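Local coordinates for protein Sso-CP2 metallo-carboxypetidase (Sulfolobus solfataricus, PDB 4MMO) that probably acts as a zinc-dependent carboxypeptidase of the M20 family, hydrolysing peptides, at residues T108-A111 against R112-I116; K320-E323 against L324-H328. All coordinates share one frame; numbering follows the deposited sequence.

Contact 1: residues T108-A111 against R112-I116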
loop_
_atom_site.group_PDB
_atom_site.type_symbol
_atom_site.label_atom_id
_atom_site.label_comp_id
_atom_site.label_asym_id
_atom_site.label_seq_id
_atom_site.Cartn_x
_atom_site.Cartn_y
_atom_site.Cartn_z
ATOM N N THR A 108 21.992 27.646 2.648
ATOM C CA THR A 108 22.391 27.962 4.019
ATOM C C THR A 108 23.831 27.531 4.265
ATOM O O THR A 108 24.578 28.208 4.968
ATOM C CB THR A 108 21.468 27.272 5.038
ATOM O OG1 THR A 108 20.112 27.652 4.784
ATOM C CG2 THR A 108 21.844 27.654 6.472
ATOM N N LEU A 109 24.222 26.407 3.673
ATOM C CA LEU A 109 25.574 25.887 3.848
ATOM C C LEU A 109 26.584 26.860 3.264
ATOM O O LEU A 109 27.631 27.119 3.861
ATOM C CB LEU A 109 25.710 24.512 3.180
ATOM C CG LEU A 109 27.019 23.724 3.335
ATOM C CD1 LEU A 109 26.762 22.255 3.013
ATOM C CD2 LEU A 109 28.146 24.231 2.440
ATOM N N MET A 110 26.259 27.400 2.096
ATOM C CA MET A 110 27.191 28.231 1.344
ATOM C C MET A 110 27.235 29.649 1.912
ATOM O O MET A 110 28.290 30.287 1.924
ATOM C CB MET A 110 26.788 28.269 -0.132
ATOM C CG MET A 110 27.781 28.974 -1.037
ATOM S SD MET A 110 29.379 28.151 -1.118
ATOM C CE MET A 110 28.940 26.606 -1.907
ATOM N N ALA A 111 26.085 30.137 2.368
ATOM C CA ALA A 111 26.008 31.442 3.014
ATOM C C ALA A 111 26.982 31.496 4.183
ATOM O O ALA A 111 27.793 32.417 4.284
ATOM C CB ALA A 111 24.590 31.722 3.491
ATOM N N ARG A 112 26.918 30.485 5.043
ATOM C CA ARG A 112 27.787 30.414 6.211
ATOM C C ARG A 112 29.259 30.436 5.812
ATOM O O ARG A 112 30.074 31.086 6.466
ATOM C CB ARG A 112 27.493 29.153 7.022
ATOM C CG ARG A 112 26.127 29.145 7.677
ATOM C CD ARG A 112 25.887 27.850 8.424
ATOM N NE ARG A 112 24.626 27.871 9.159
ATOM C CZ ARG A 112 24.158 26.852 9.873
ATOM N NH1 ARG A 112 24.843 25.720 9.951
ATOM N NH2 ARG A 112 23.000 26.964 10.507
ATOM N N LEU A 113 29.590 29.729 4.735
ATOM C CA LEU A 113 30.966 29.669 4.240
ATOM C C LEU A 113 31.469 31.041 3.813
ATOM O O LEU A 113 32.607 31.410 4.095
ATOM C CB LEU A 113 31.072 28.712 3.048
ATOM C CG LEU A 113 31.625 27.309 3.290
ATOM C CD1 LEU A 113 31.621 26.529 1.981
ATOM C CD2 LEU A 113 33.029 27.349 3.866
ATOM N N PHE A 114 30.622 31.790 3.116
ATOM C CA PHE A 114 31.011 33.100 2.630
ATOM C C PHE A 114 31.070 34.126 3.768
ATOM O O PHE A 114 31.854 35.070 3.706
ATOM C CB PHE A 114 30.084 33.556 1.502
ATOM C CG PHE A 114 30.498 33.041 0.149
ATOM C CD1 PHE A 114 31.568 33.613 -0.520
ATOM C CD2 PHE A 114 29.836 31.975 -0.441
ATOM C CE1 PHE A 114 31.964 33.140 -1.756
ATOM C CE2 PHE A 114 30.227 31.498 -1.678
ATOM C CZ PHE A 114 31.293 32.081 -2.336
ATOM N N ALA A 115 30.266 33.929 4.810
ATOM C CA ALA A 115 30.356 34.774 5.999
ATOM C C ALA A 115 31.724 34.598 6.648
ATOM O O ALA A 115 32.394 35.576 6.976
ATOM C CB ALA A 115 29.254 34.434 6.989
ATOM N N ILE A 116 32.141 33.347 6.817
ATOM C CA ILE A 116 33.428 33.049 7.431
ATOM C C ILE A 116 34.548 33.666 6.608
ATOM O O ILE A 116 35.496 34.229 7.157
ATOM C CB ILE A 116 33.648 31.530 7.567
ATOM C CG1 ILE A 116 32.618 30.937 8.529
ATOM C CG2 ILE A 116 35.060 31.221 8.073
ATOM C CD1 ILE A 116 32.562 29.414 8.518
#
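With chi1 at -173°, Met-110 CG points away from the backbone N, and the bend at chi2 (64°) swings SD round to the ring of Phe-114 one helical turn on. SD lies 3.5 Å from Phe-114 CE2; measured from the ring centroid it stands 66° off the normal, an oblique Met-aromatic contact. Met-110 CG sits in the plane of the ring at its edge, 3.6 Å from the same CE2. The carbonyl O of Met-110 also lies near that plane, 3.3 Å from Phe-114 CD2, while accepting the backbone hydrogen bond of Phe-114 N. On another side of the helix Arg-112 runs extended from CG to NE beside Thr-108, whose CG2 covers one face of the guanidinium, 3.9 Å from NE. These are i to i+4 contacts within helix 102-121, which packs against the six-stranded mixed sheet through Leu-109 and Leu-113, their tips CD2 and CD1 4.2 Å apart, both touching Tyr-133 of strand 128-134. Met-110 and Phe-114 instead meet helices 3-12 and 417-433, so an alanine in place of Phe-114 would probably open a gap between these helices and leave the Met-110 sulfur without its aromatic neighbour. The guanidinium reaches toward the metal site: NH1 donates to Met-162 O, beside the zinc ligand Glu-163 in sequence, NH2 bonds weakly to Ala-398 O, and Thr-108 OG1 is hydrogen-bonded to Ala-401 N; Arg-112 NE is buried without a polar partner.

Contact 2: residues K320-E323 against L324-H328. With SO4 (sulfate ion), chain F.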
loop_
_atom_site.group_PDB
_atom_site.type_symbol
_atom_site.label_atom_id
_atom_site.label_comp_id
_atom_site.label_asym_id
_atom_site.label_seq_id
_atom_site.Cartn_x
_atom_site.Cartn_y
_atom_site.Cartn_z
ATOM N N LYS A 320 15.161 2.118 23.202
ATOM C CA LYS A 320 14.245 1.610 24.213
ATOM C C LYS A 320 12.833 1.443 23.640
ATOM O O LYS A 320 12.168 0.440 23.892
ATOM C CB LYS A 320 14.217 2.541 25.419
ATOM C CG LYS A 320 13.350 2.040 26.555
ATOM C CD LYS A 320 13.600 2.831 27.827
ATOM C CE LYS A 320 12.753 2.312 28.976
ATOM N NZ LYS A 320 13.032 3.044 30.244
ATOM N N VAL A 321 12.381 2.426 22.866
ATOM C CA VAL A 321 11.045 2.380 22.284
ATOM C C VAL A 321 10.928 1.166 21.372
ATOM O O VAL A 321 9.884 0.518 21.319
ATOM C CB VAL A 321 10.723 3.675 21.505
ATOM C CG1 VAL A 321 9.430 3.534 20.705
ATOM C CG2 VAL A 321 10.616 4.849 22.467
ATOM N N PHE A 322 12.014 0.854 20.672
ATOM C CA PHE A 322 12.063 -0.314 19.806
ATOM C C PHE A 322 11.843 -1.589 20.611
ATOM O O PHE A 322 11.166 -2.508 20.157
ATOM C CB PHE A 322 13.409 -0.377 19.082
ATOM C CG PHE A 322 13.480 -1.433 18.012
ATOM C CD1 PHE A 322 12.485 -1.536 17.052
ATOM C CD2 PHE A 322 14.554 -2.305 17.951
ATOM C CE1 PHE A 322 12.552 -2.501 16.059
ATOM C CE2 PHE A 322 14.628 -3.270 16.959
ATOM C CZ PHE A 322 13.627 -3.366 16.012
ATOM N N GLU A 323 12.412 -1.642 21.811
ATOM C CA GLU A 323 12.262 -2.816 22.664
ATOM C C GLU A 323 10.835 -2.908 23.198
ATOM O O GLU A 323 10.263 -3.998 23.271
ATOM C CB GLU A 323 13.266 -2.780 23.826
ATOM C CG GLU A 323 13.182 -3.980 24.762
ATOM C CD GLU A 323 13.342 -5.311 24.039
ATOM O OE1 GLU A 323 14.140 -5.385 23.079
ATOM O OE2 GLU A 323 12.666 -6.287 24.433
ATOM N N LEU A 324 10.265 -1.766 23.573
ATOM C CA LEU A 324 8.885 -1.722 24.045
ATOM C C LEU A 324 7.932 -2.154 22.934
ATOM O O LEU A 324 6.981 -2.899 23.169
ATOM C CB LEU A 324 8.520 -0.315 24.519
ATOM C CG LEU A 324 9.242 0.213 25.760
ATOM C CD1 LEU A 324 8.737 1.605 26.099
ATOM C CD2 LEU A 324 9.062 -0.717 26.951
ATOM N N LEU A 325 8.196 -1.680 21.721
ATOM C CA LEU A 325 7.406 -2.075 20.568
ATOM C C LEU A 325 7.475 -3.581 20.385
ATOM O O LEU A 325 6.462 -4.231 20.136
ATOM C CB LEU A 325 7.914 -1.382 19.305
ATOM C CG LEU A 325 7.287 -1.875 17.999
ATOM C CD1 LEU A 325 5.785 -1.626 18.002
ATOM C CD2 LEU A 325 7.946 -1.213 16.800
ATOM N N LYS A 326 8.674 -4.137 20.507
ATOM C CA LYS A 326 8.856 -5.562 20.273
ATOM C C LYS A 326 8.133 -6.396 21.326
ATOM O O LYS A 326 7.479 -7.375 20.989
ATOM C CB LYS A 326 10.342 -5.911 20.196
ATOM C CG LYS A 326 10.947 -5.565 18.842
ATOM C CD LYS A 326 12.452 -5.388 18.907
ATOM C CE LYS A 326 13.176 -6.716 18.957
ATOM N NZ LYS A 326 14.652 -6.533 19.051
ATOM N N LYS A 327 8.226 -6.000 22.590
ATOM C CA LYS A 327 7.481 -6.688 23.640
ATOM C C LYS A 327 5.988 -6.653 23.324
ATOM O O LYS A 327 5.284 -7.648 23.488
ATOM C CB LYS A 327 7.750 -6.059 25.007
ATOM C CG LYS A 327 8.997 -6.596 25.696
ATOM C CD LYS A 327 9.279 -5.857 26.997
ATOM C CE LYS A 327 10.456 -6.468 27.746
ATOM N NZ LYS A 327 11.762 -6.193 27.082
ATOM N N HIS A 328 5.519 -5.506 22.849
ATOM C CA HIS A 328 4.118 -5.338 22.494
ATOM C C HIS A 328 3.704 -6.261 21.346
ATOM O O HIS A 328 2.656 -6.904 21.401
ATOM C CB HIS A 328 3.853 -3.883 22.109
ATOM C CG HIS A 328 2.461 -3.635 21.618
ATOM N ND1 HIS A 328 1.436 -3.250 22.453
ATOM C CD2 HIS A 328 1.927 -3.717 20.376
ATOM C CE1 HIS A 328 0.329 -3.106 21.747
ATOM N NE2 HIS A 328 0.599 -3.383 20.485
HETATM S S SO4 F . 13.783 -10.029 19.029
HETATM O O1 SO4 F . 12.815 -9.882 17.944
HETATM O O2 SO4 F . 14.932 -9.166 18.764
HETATM O O3 SO4 F . 13.150 -9.652 20.295
HETATM O O4 SO4 F . 14.237 -11.415 19.105
#
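Lys-326 CD sits over one face of the Phe-322 ring, 15° off the normal and 3.7 Å from the centroid, a CH-pi contact in which the aliphatic part of the lysine does the touching. The chain bends at chi3 (78°), and beyond the ring NZ donates a 2.7 Å hydrogen bond to O2 of a sulfate ion, probably taken up from the crystallisation liquor. Next to this pair, Lys-327 NZ forms a salt bridge of 2.8 Å with Glu-323 OE2, which it meets on the anti side, 20° out of the carboxylate plane. The other oxygen, Glu-323 OE1, stands 4.2 Å from Lys-326 NZ, beyond salt-bridge range, though the opposite charges probably still attract. Both pairs are i to i+4 partners on helix 318-331, within the M20 dimerisation region, where the helix lies against an antiparallel sheet. Their spacing is set by the backbone: Lys-326 N donates to Phe-322 O and Lys-327 N to Glu-323 O. Farther out, Phe-322 rests on Ile-338 and Ala-340 of strand 337-348 and on Leu-183 of strand 178-190. The buried Val-321 and Leu-325 also face this sheet, through Leu-183 and Val-185 respectively, and His-328 NE2 is hydrogen-bonded to Thr-217 OG1 of helix 207-218.

Contacts 1 and 2 lie on opposite sides of the chain's centre, their own centres 42 Å apart and their nearest atoms about 28 Å apart, so neither touches the other. Contact 1 belongs to the zinc-binding part of the chain: the Thr-108 side chain is about 8 Å from the bound zinc ion, and of the residues that bind it, His-71 is about 6 Å from Leu-109 and Glu-163 about 6 Å from Arg-112, side chain to side chain. Contact 2 is remote from the annotated metal-binding residues, and its sulfate is no part of that site. Neither contact touches the second protein chain of the assembly.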